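PDB 3QUF: extracellular solute-binding protein, family 1 from Bifidobacterium longum subsp. infantis ATCC 15697, which probably captures a solute, most likely a sugar, outside the cell and delivers it to an ABC-type importer. Local coordinates for residues T217-K220 against D221-V225; A195-Y198 against G199-K203. One frame throughout, in Å; residues are numbered along the deposited sequence.

Interaction 1: residues T217-K220 against D221-V225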
ATOM      1  N   THR A 217       3.246 -17.392  13.124  1.00 20.64           N
ATOM      2  CA  THR A 217       1.832 -17.182  13.380  1.00 21.60           C
ATOM      3  C   THR A 217       1.582 -15.738  13.802  1.00 20.66           C
ATOM      4  O   THR A 217       2.488 -15.039  14.198  1.00 20.21           O
ATOM      5  CB  THR A 217       1.314 -18.100  14.503  1.00 23.66           C
ATOM      6  OG1 THR A 217       1.959 -17.775  15.751  1.00 23.66           O
ATOM      7  CG2 THR A 217       1.512 -19.592  14.119  1.00 24.48           C
ATOM      8  N   PHE A 218       0.338 -15.311  13.717  1.00 20.40           N
ATOM      9  CA  PHE A 218      -0.050 -14.014  14.287  1.00 19.61           C
ATOM     10  C   PHE A 218       0.221 -13.974  15.797  1.00 20.14           C
ATOM     11  O   PHE A 218       0.649 -12.960  16.343  1.00 19.20           O
ATOM     12  CB  PHE A 218      -1.519 -13.707  13.981  1.00 19.86           C
ATOM     13  CG  PHE A 218      -1.809 -13.513  12.526  1.00 17.33           C
ATOM     14  CD1 PHE A 218      -1.521 -12.313  11.900  1.00 16.39           C
ATOM     15  CD2 PHE A 218      -2.380 -14.535  11.759  1.00 17.67           C
ATOM     16  CE1 PHE A 218      -1.755 -12.147  10.577  1.00 17.43           C
ATOM     17  CE2 PHE A 218      -2.608 -14.375  10.421  1.00 16.86           C
ATOM     18  CZ  PHE A 218      -2.318 -13.156   9.814  1.00 16.78           C
ATOM     19  N   THR A 219      -0.040 -15.081  16.498  1.00 21.00           N
ATOM     20  CA  THR A 219       0.255 -15.133  17.916  1.00 22.44           C
ATOM     21  C   THR A 219       1.711 -14.878  18.216  1.00 21.76           C
ATOM     22  O   THR A 219       2.021 -14.179  19.175  1.00 23.10           O
ATOM     23  CB  THR A 219      -0.187 -16.479  18.511  1.00 23.74           C
ATOM     24  OG1 THR A 219      -1.602 -16.573  18.354  1.00 26.45           O
ATOM     25  CG2 THR A 219       0.179 -16.569  20.006  1.00 25.96           C
ATOM     26  N   LYS A 220       2.607 -15.423  17.405  1.00 21.66           N
ATOM     27  CA  LYS A 220       4.049 -15.179  17.631  1.00 22.82           C
ATOM     28  C   LYS A 220       4.446 -13.739  17.309  1.00 21.94           C
ATOM     29  O   LYS A 220       5.136 -13.074  18.099  1.00 22.84           O
ATOM     30  CB  LYS A 220       4.921 -16.145  16.828  1.00 23.97           C
ATOM     31  CG  LYS A 220       4.943 -17.596  17.371  1.00 29.55           C
ATOM     32  CD  LYS A 220       5.756 -18.520  16.423  1.00 36.17           C
ATOM     33  CE  LYS A 220       5.319 -20.018  16.454  1.00 40.13           C
ATOM     34  NZ  LYS A 220       5.438 -20.704  15.084  1.00 39.93           N
ATOM     35  N   ASP A 221       4.019 -13.257  16.141  1.00 20.62           N
ATOM     36  CA  ASP A 221       4.593 -12.004  15.606  1.00 20.43           C
ATOM     37  C   ASP A 221       3.745 -10.765  15.740  1.00 19.05           C
ATOM     38  O   ASP A 221       4.293  -9.673  15.872  1.00 20.15           O
ATOM     39  CB  ASP A 221       5.027 -12.201  14.164  1.00 20.27           C
ATOM     40  CG  ASP A 221       6.359 -12.918  14.056  1.00 22.51           C
ATOM     41  OD1 ASP A 221       7.301 -12.648  14.871  1.00 22.64           O
ATOM     42  OD2 ASP A 221       6.439 -13.757  13.158  1.00 23.53           O
ATOM     43  N   TRP A 222       2.426 -10.884  15.670  1.00 18.11           N
ATOM     44  CA  TRP A 222       1.594  -9.712  15.807  1.00 16.57           C
ATOM     45  C   TRP A 222       1.327  -9.371  17.268  1.00 16.84           C
ATOM     46  O   TRP A 222       1.114  -8.213  17.575  1.00 16.71           O
ATOM     47  CB  TRP A 222       0.274  -9.844  15.059  1.00 16.63           C
ATOM     48  CG  TRP A 222       0.390  -9.640  13.553  1.00 14.44           C
ATOM     49  CD1 TRP A 222       1.434 -10.015  12.739  1.00 14.75           C
ATOM     50  CD2 TRP A 222      -0.563  -8.997  12.689  1.00 14.88           C
ATOM     51  NE1 TRP A 222       1.159  -9.679  11.438  1.00 15.25           N
ATOM     52  CE2 TRP A 222      -0.061  -9.063  11.377  1.00 14.98           C
ATOM     53  CE3 TRP A 222      -1.804  -8.408  12.896  1.00 14.60           C
ATOM     54  CZ2 TRP A 222      -0.747  -8.528  10.273  1.00 13.97           C
ATOM     55  CZ3 TRP A 222      -2.504  -7.892  11.795  1.00 17.02           C
ATOM     56  CH2 TRP A 222      -1.958  -7.954  10.500  1.00 16.02           C
ATOM     57  N   THR A 223       1.340 -10.378  18.151  1.00 17.61           N
ATOM     58  CA  THR A 223       1.087 -10.107  19.590  1.00 18.27           C
ATOM     59  C   THR A 223       1.920  -8.983  20.160  1.00 18.66           C
ATOM     60  O   THR A 223       1.373  -8.071  20.760  1.00 19.78           O
ATOM     61  CB  THR A 223       1.238 -11.356  20.467  1.00 19.06           C
ATOM     62  OG1 THR A 223       0.326 -12.342  20.005  1.00 20.81           O
ATOM     63  CG2 THR A 223       0.934 -11.023  21.911  1.00 19.43           C
ATOM     64  N   PRO A 224       3.252  -9.021  19.963  1.00 19.08           N
ATOM     65  CA  PRO A 224       4.082  -7.951  20.541  1.00 19.56           C
ATOM     66  C   PRO A 224       3.798  -6.573  19.974  1.00 18.56           C
ATOM     67  O   PRO A 224       3.979  -5.571  20.655  1.00 19.42           O
ATOM     68  CB  PRO A 224       5.508  -8.364  20.202  1.00 20.37           C
ATOM     69  CG  PRO A 224       5.413  -9.381  19.128  1.00 19.99           C
ATOM     70  CD  PRO A 224       4.053 -10.053  19.282  1.00 20.35           C
ATOM     71  N   VAL A 225       3.334  -6.538  18.736  1.00 17.36           N
ATOM     72  CA  VAL A 225       2.992  -5.277  18.095  1.00 16.84           C
ATOM     73  C   VAL A 225       1.670  -4.780  18.619  1.00 16.17           C
ATOM     74  O   VAL A 225       1.540  -3.610  18.986  1.00 18.23           O
ATOM     75  CB  VAL A 225       3.025  -5.391  16.552  1.00 16.61           C
ATOM     76  CG1 VAL A 225       2.783  -3.993  15.871  1.00 17.72           C
ATOM     77  CG2 VAL A 225       4.361  -5.976  16.107  1.00 16.85           C
TER
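Phe-218 O is gripped by two backbone donors: Trp-222 N at 2.8 Å and, in a straighter approach to the carbonyl, Thr-223 N at 3.2 Å. Asp-221 N bonds to Thr-217 O at 3.0 Å, as in an ordinary helical turn. Thr-217 is the N-cap, its hydroxyl OG1 accepting from Lys-220 N at 2.9 Å, a task for which a short hydroxyl side chain is well suited. Thr-223 turns its own hydroxyl back along the chain: with OG1 beside its backbone N (chi1 -59°), it donates to Thr-219 O over a short 2.6 Å. From the same turn the aromatic side chains of Phe-218 and Trp-222 run alongside each other and make a T-shaped pair. The Phe-218 edge, led by CD1, meets one indole face, Phe-218 CD1 lying 3.5 Å from Trp-222 CD2, with the planes at 85°. Both rings are buried, with Ile-211 against each; the indole also offers NE1 to Asp-208. Pro-224 has no N-H to offer Lys-220 O, and its ring CD rests 3.4 Å from that oxygen. Because Thr-223 N is spent on Phe-218 O, five residues back, its OG1 serves Thr-219 O instead; the backbone and hydroxyls bond among themselves while the aromatic pair faces helix 209-212.

Interaction 2: residues A195-Y198 against G199-K203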
ATOM      1  N   ALA A 195       5.495  -2.857  10.559  1.00 11.77           N
ATOM      2  CA  ALA A 195       6.513  -2.788   9.522  1.00 13.19           C
ATOM      3  C   ALA A 195       7.873  -2.608  10.207  1.00 13.42           C
ATOM      4  O   ALA A 195       8.845  -3.262   9.856  1.00 13.67           O
ATOM      5  CB  ALA A 195       6.235  -1.655   8.551  1.00 11.74           C
ATOM      6  N   SER A 196       7.904  -1.757  11.218  1.00 13.86           N
ATOM      7  CA  SER A 196       9.139  -1.526  11.980  1.00 14.11           C
ATOM      8  C   SER A 196       9.560  -2.747  12.749  1.00 14.33           C
ATOM      9  O   SER A 196      10.748  -3.091  12.781  1.00 15.63           O
ATOM     10  CB  SER A 196       8.936  -0.355  12.908  1.00 14.88           C
ATOM     11  OG  SER A 196      10.050  -0.122  13.778  1.00 15.24           O
ATOM     12  N   TYR A 197       8.618  -3.393  13.427  1.00 13.89           N
ATOM     13  CA  TYR A 197       8.894  -4.648  14.127  1.00 15.01           C
ATOM     14  C   TYR A 197       9.656  -5.625  13.276  1.00 14.80           C
ATOM     15  O   TYR A 197      10.617  -6.227  13.741  1.00 16.38           O
ATOM     16  CB  TYR A 197       7.585  -5.290  14.654  1.00 14.68           C
ATOM     17  CG  TYR A 197       7.702  -6.708  15.137  1.00 16.89           C
ATOM     18  CD1 TYR A 197       8.078  -6.987  16.445  1.00 18.44           C
ATOM     19  CD2 TYR A 197       7.400  -7.767  14.300  1.00 15.93           C
ATOM     20  CE1 TYR A 197       8.173  -8.270  16.891  1.00 19.61           C
ATOM     21  CE2 TYR A 197       7.479  -9.087  14.764  1.00 15.86           C
ATOM     22  CZ  TYR A 197       7.874  -9.309  16.066  1.00 17.07           C
ATOM     23  OH  TYR A 197       7.969 -10.610  16.518  1.00 19.73           O
ATOM     24  N   TYR A 198       9.241  -5.766  12.024  1.00 14.04           N
ATOM     25  CA  TYR A 198       9.893  -6.643  11.092  1.00 14.68           C
ATOM     26  C   TYR A 198      11.162  -6.049  10.498  1.00 15.27           C
ATOM     27  O   TYR A 198      12.199  -6.747  10.381  1.00 15.68           O
ATOM     28  CB  TYR A 198       8.918  -6.977   9.963  1.00 14.50           C
ATOM     29  CG  TYR A 198       7.777  -7.906  10.284  1.00 13.05           C
ATOM     30  CD1 TYR A 198       7.998  -9.139  10.912  1.00 14.36           C
ATOM     31  CD2 TYR A 198       6.488  -7.599   9.873  1.00 12.99           C
ATOM     32  CE1 TYR A 198       6.970 -10.035  11.121  1.00 13.57           C
ATOM     33  CE2 TYR A 198       5.450  -8.512  10.085  1.00 13.19           C
ATOM     34  CZ  TYR A 198       5.700  -9.733  10.673  1.00 15.39           C
ATOM     35  OH  TYR A 198       4.670 -10.651  10.865  1.00 16.64           O
ATOM     36  N   GLY A 199      11.108  -4.773  10.124  1.00 15.54           N
ATOM     37  CA  GLY A 199      12.212  -4.135   9.427  1.00 15.45           C
ATOM     38  C   GLY A 199      13.428  -4.034  10.332  1.00 16.96           C
ATOM     39  O   GLY A 199      14.573  -4.159   9.860  1.00 18.96           O
ATOM     40  N   GLU A 200      13.197  -3.847  11.621  1.00 18.31           N
ATOM     41  CA  GLU A 200      14.297  -3.759  12.591  1.00 19.61           C
ATOM     42  C   GLU A 200      15.054  -5.064  12.700  1.00 21.68           C
ATOM     43  O   GLU A 200      16.227  -5.051  13.105  1.00 23.55           O
ATOM     44  CB  GLU A 200      13.777  -3.324  13.968  1.00 19.21           C
ATOM     45  CG  GLU A 200      13.301  -1.843  14.023  1.00 19.81           C
ATOM     46  CD  GLU A 200      12.746  -1.447  15.356  1.00 20.12           C
ATOM     47  OE1 GLU A 200      12.617  -2.332  16.242  1.00 22.56           O
ATOM     48  OE2 GLU A 200      12.495  -0.240  15.567  1.00 19.33           O
ATOM     49  N   GLN A 201      14.395  -6.178  12.359  1.00 20.86           N
ATOM     50  CA  GLN A 201      15.026  -7.482  12.284  1.00 23.10           C
ATOM     51  C   GLN A 201      15.742  -7.752  10.971  1.00 23.03           C
ATOM     52  O   GLN A 201      16.243  -8.859  10.777  1.00 26.11           O
ATOM     53  CB  GLN A 201      13.994  -8.572  12.449  1.00 22.43           C
ATOM     54  CG  GLN A 201      13.184  -8.493  13.702  1.00 24.51           C
ATOM     55  CD  GLN A 201      12.156  -9.590  13.735  1.00 26.57           C
ATOM     56  OE1 GLN A 201      12.500 -10.784  13.752  1.00 30.81           O
ATOM     57  NE2 GLN A 201      10.910  -9.218  13.789  1.00 23.69           N
ATOM     58  N   GLY A 202      15.736  -6.800  10.042  1.00 22.45           N
ATOM     59  CA  GLY A 202      16.382  -6.976   8.727  1.00 22.00           C
ATOM     60  C   GLY A 202      15.463  -7.458   7.614  1.00 20.88           C
ATOM     61  O   GLY A 202      15.902  -7.697   6.458  1.00 22.16           O
ATOM     62  N   LYS A 203      14.177  -7.562   7.908  1.00 19.52           N
ATOM     63  CA  LYS A 203      13.228  -7.992   6.887  1.00 17.70           C
ATOM     64  C   LYS A 203      12.914  -6.891   5.888  1.00 16.51           C
ATOM     65  O   LYS A 203      13.046  -5.716   6.210  1.00 16.46           O
ATOM     66  CB  LYS A 203      11.937  -8.553   7.517  1.00 18.21           C
ATOM     67  CG  LYS A 203      12.157  -9.827   8.365  1.00 21.18           C
ATOM     68  CD  LYS A 203      10.819 -10.340   8.934  1.00 22.61           C
ATOM     69  CE  LYS A 203      10.878 -11.780   9.511  1.00 27.84           C
ATOM     70  NZ  LYS A 203      11.122 -12.845   8.434  1.00 28.19           N
TER
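Gly-199 N reaches Ala-195 O at 2.7 Å and Glu-200 N reaches Ser-196 O at 2.8 Å; then Tyr-198 O takes Lys-203 N at 3.3 Å, from above its carbonyl plane, besides a weak bond from Gln-201 N. Among side chains, Gln-201 NE2 donates to Tyr-197 O at 3.0 Å in a nearly straight bond (168°), its amide plane containing the acceptor. The same nitrogen lies over the rim of one Tyr-197 ring face, 3.6 Å from Tyr-197 CE2, with the amide steeply inclined to the ring. The apolar part of Lys-203 packs on Tyr-198, where Lys-203 CD lies 3.6 Å from Tyr-198 CD1, while its ammonium extends to a salt bridge with Asp-210. Glu-200, its CG beside its own backbone N (chi1 -70°), runs back past Ser-196 O, with CG 3.1 Å from that oxygen, and its OE1 bonds to Ser-288. Were the carboxylate lost to an alanine here, the Ser-288 hydroxyl would probably lack this partner and the flank of Ser-196 be uncovered. Gly-202 suits its positive phi (94°), where a side chain would jam against the preceding carbonyl oxygen; together with the six-to-one bond from Lys-203 N to Tyr-198 O and the five-to-two bond from Gly-202 N to Gly-199 O, this makes a Schellman motif ending helix 188-199.

In the fold
The two contacts lie in series on the same side of the chain's centre, their own centres about 13 Å apart. Interaction 2 closes helix 188-199, whereas interaction 1 starts helix 218-221 and leads into helix 223-234. Both are partly buried: interaction 1 sets its aromatic rings inward, with helix 397-408 touching Trp-222, while interaction 2 buries Ser-196 and Tyr-198 but has Gln-201 and Gly-202 exposed. Capping by a threonine hydroxyl at one helix start contrasts with glycine-based termination at the other helix end. They meet directly: Tyr-197 OH probably hydrogen-bonds Asp-221 OD1 at 2.7 Å, Val-225 packs on the Tyr-197 ring, and Asp-208 accepts from both Tyr-198 OH and Trp-222 NE1.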